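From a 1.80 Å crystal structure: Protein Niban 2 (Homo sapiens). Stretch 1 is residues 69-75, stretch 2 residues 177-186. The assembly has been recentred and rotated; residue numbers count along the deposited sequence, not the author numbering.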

# COMPACT_ATOMS: atom_id res chain seq x y z
N VAL A 69 7.69 14.40 -13.27
CA VAL A 69 7.92 14.68 -11.86
C VAL A 69 9.34 15.18 -11.63
O VAL A 69 9.56 16.14 -10.87
N PHE A 70 10.32 14.54 -12.26
CA PHE A 70 11.71 14.91 -12.06
C PHE A 70 12.56 14.20 -13.12
O PHE A 70 12.17 13.17 -13.66
N SER A 71 13.73 14.78 -13.40
CA SER A 71 14.65 14.16 -14.33
C SER A 71 16.06 14.65 -14.01
O SER A 71 16.24 15.70 -13.39
N GLY A 72 17.05 13.88 -14.45
CA GLY A 72 18.43 14.25 -14.24
C GLY A 72 19.32 13.10 -14.65
O GLY A 72 18.85 11.98 -14.91
N ASN A 73 20.61 13.38 -14.73
CA ASN A 73 21.58 12.36 -15.11
C ASN A 73 22.03 11.57 -13.88
O ASN A 73 22.20 12.13 -12.80
N LEU A 74 22.20 10.27 -14.08
CA LEU A 74 22.67 9.35 -13.06
C LEU A 74 23.70 8.42 -13.67
O LEU A 74 23.74 8.23 -14.89
N PHE A 75 24.53 7.82 -12.83
CA PHE A 75 25.28 6.65 -13.24
C PHE A 75 24.52 5.40 -12.82
O PHE A 75 23.94 5.36 -11.73
N ALA A 177 23.96 16.28 -2.61
CA ALA A 177 22.73 16.99 -2.93
C ALA A 177 21.89 16.20 -3.93
O ALA A 177 20.67 16.10 -3.78
N GLU A 178 22.53 15.64 -4.95
CA GLU A 178 21.80 14.86 -5.94
C GLU A 178 21.27 13.57 -5.33
O GLU A 178 20.14 13.17 -5.59
N GLN A 179 22.09 12.93 -4.48
CA GLN A 179 21.68 11.73 -3.76
C GLN A 179 20.43 11.98 -2.93
O GLN A 179 19.46 11.20 -2.98
N ASP A 180 20.41 13.09 -2.17
CA ASP A 180 19.27 13.40 -1.32
C ASP A 180 18.02 13.65 -2.13
O ASP A 180 16.92 13.27 -1.73
N LYS A 181 18.16 14.33 -3.27
CA LYS A 181 17.01 14.62 -4.12
C LYS A 181 16.44 13.34 -4.71
O LYS A 181 15.23 13.10 -4.68
N TRP A 182 17.32 12.51 -5.27
CA TRP A 182 16.86 11.28 -5.90
C TRP A 182 16.31 10.30 -4.86
O TRP A 182 15.43 9.51 -5.18
N GLN A 183 16.82 10.34 -3.62
CA GLN A 183 16.26 9.49 -2.59
C GLN A 183 14.82 9.88 -2.28
O GLN A 183 13.96 9.01 -2.12
N ALA A 184 14.54 11.18 -2.21
CA ALA A 184 13.17 11.62 -1.95
C ALA A 184 12.25 11.26 -3.11
O ALA A 184 11.13 10.79 -2.90
N VAL A 185 12.72 11.49 -4.34
CA VAL A 185 11.91 11.21 -5.52
C VAL A 185 11.63 9.72 -5.64
O VAL A 185 10.51 9.30 -5.94
N LEU A 186 12.66 8.89 -5.43
CA LEU A 186 12.45 7.45 -5.54
C LEU A 186 11.60 6.92 -4.40
O LEU A 186 10.83 5.97 -4.60

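The strand at residues 70–75 packs against the helix at 177–186 through a small, essentially apolar contact centred on Trp182, whose indole is held between Phe70 on one face and Leu74 on the other. The two elements run roughly antiparallel, at 141° between their N-to-C directions, and their axes come no closer than 10.2 Å, a gap wide enough to be filled by large side chains. Together they bury 396 Å², most of it on Trp182 and Phe70.

Trp182 leaves the helix sideways, but with chi1 at -88° (m) and chi2 at 111° its indole reaches the strand. Phe70, in the t rotamer (chi1 -173°), points its CA-to-CB bond toward the helix and turns the edge of its ring to the indole face. Its CE2 lies 3.5 Å from CE2 of Trp182; the ring centroid is 4.9 Å from that of the six-membered indole ring, and the planes meet at 69°, an edge-to-face pair. The same phenyl ring also meets residues one turn of helix apart: its CZ is 3.5 Å from CG of Lys181, and its CD2 is 3.9 Å from CG2 of Val185. Both helix residues point toward the strand with chi1 t. Lys181 contributes the aliphatic part of its chain here, while its NZ makes no close contact with the strand.

The opposite indole face is covered by Leu74. Its CA-to-CB bond points sideways, but the m,t rotamer brings CD2 over the five-membered ring, 3.5 Å from the centroid and 30° off the normal, a CH-pi contact. CD2 of Leu74 is only 3.1 Å from NE1 of Trp182, a notably tight approach.

Between these two strand side chains lies Gly72, against the indole edge: its backbone N is 3.7 Å from CZ2 of Trp182. A CB at this position would point toward the helix and lie about 3.7 Å from NE1 of Trp182, a normal contact distance, so the geometry gives no steric reason for a glycine here. Ser71 (chi1 p) and Asn73 (chi1 m) point away, in keeping with the alternation of a strand.

No hydrogen bond or salt bridge joins the stretches. The nearest polar approaches are loose: O of Asn73 is 4.5 Å from OE2 of Glu178 and likewise 4.5 Å from NE1 of Trp182. Packing of side chains, chiefly around one indole, therefore accounts for the direct contact.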

# COMPACT_ATOMS: atom_id res chain seq x y z
CB VAL A 69 7.61 13.43 -11.01
CG1 VAL A 69 7.95 13.70 -9.54
CG2 VAL A 69 6.15 13.05 -11.14
CB PHE A 70 12.17 14.55 -10.64
CG PHE A 70 13.55 15.04 -10.31
CD1 PHE A 70 13.80 16.40 -10.20
CD2 PHE A 70 14.58 14.15 -10.07
CE1 PHE A 70 15.07 16.86 -9.89
CE2 PHE A 70 15.85 14.61 -9.76
CZ PHE A 70 16.09 15.96 -9.67
CB SER A 71 14.29 14.46 -15.79
OG SER A 71 14.44 15.84 -16.06
CB ASN A 73 22.79 12.98 -15.80
CG ASN A 73 22.44 13.59 -17.15
OD1 ASN A 73 21.60 13.07 -17.88
ND2 ASN A 73 23.09 14.70 -17.48
CB LEU A 74 21.54 8.48 -12.50
CG LEU A 74 20.37 9.15 -11.80
CD1 LEU A 74 19.43 8.13 -11.17
CD2 LEU A 74 20.93 10.07 -10.75
CB PHE A 75 26.68 6.66 -12.62
CG PHE A 75 27.48 7.86 -13.00
CD1 PHE A 75 27.80 8.10 -14.33
CD2 PHE A 75 27.92 8.74 -12.04
CE1 PHE A 75 28.56 9.20 -14.69
CE2 PHE A 75 28.67 9.86 -12.39
CZ PHE A 75 28.99 10.08 -13.72
CB ALA A 177 23.04 18.38 -3.47
CB GLU A 178 22.69 14.59 -7.16
CG GLU A 178 22.94 15.82 -8.03
CD GLU A 178 23.72 15.51 -9.30
OE1 GLU A 178 23.91 16.42 -10.13
OE2 GLU A 178 24.15 14.35 -9.47
CB GLN A 179 22.84 11.25 -2.86
CG GLN A 179 22.73 9.83 -2.34
CD GLN A 179 23.71 9.55 -1.22
OE1 GLN A 179 24.05 10.44 -0.44
NE2 GLN A 179 24.16 8.30 -1.12
CB ASP A 180 19.58 14.63 -0.46
CG ASP A 180 20.59 14.35 0.64
OD1 ASP A 180 20.88 13.17 0.91
OD2 ASP A 180 21.11 15.33 1.22
CB LYS A 181 17.40 15.60 -5.22
CG LYS A 181 16.25 16.01 -6.13
CD LYS A 181 15.05 16.51 -5.34
CE LYS A 181 14.21 17.48 -6.16
NZ LYS A 181 13.60 18.52 -5.29
CB TRP A 182 17.99 10.64 -6.70
CG TRP A 182 18.06 11.15 -8.10
CD1 TRP A 182 19.04 11.94 -8.64
CD2 TRP A 182 17.12 10.91 -9.15
NE1 TRP A 182 18.76 12.21 -9.96
CE2 TRP A 182 17.58 11.59 -10.30
CE3 TRP A 182 15.92 10.20 -9.23
CZ2 TRP A 182 16.90 11.57 -11.51
CZ3 TRP A 182 15.24 10.17 -10.44
CH2 TRP A 182 15.72 10.86 -11.56
CB GLN A 183 17.09 9.53 -1.31
CG GLN A 183 16.51 8.67 -0.22
CD GLN A 183 17.40 8.56 0.99
OE1 GLN A 183 18.36 9.32 1.13
NE2 GLN A 183 17.09 7.62 1.86
CB ALA A 184 13.14 13.13 -1.70
CB VAL A 185 12.60 11.75 -6.79
CG1 VAL A 185 11.94 11.19 -8.06
CG2 VAL A 185 12.60 13.28 -6.79
CB LEU A 186 13.79 6.72 -5.62
CG LEU A 186 14.58 7.02 -6.90
CD1 LEU A 186 15.95 6.36 -6.85
CD2 LEU A 186 13.79 6.59 -8.12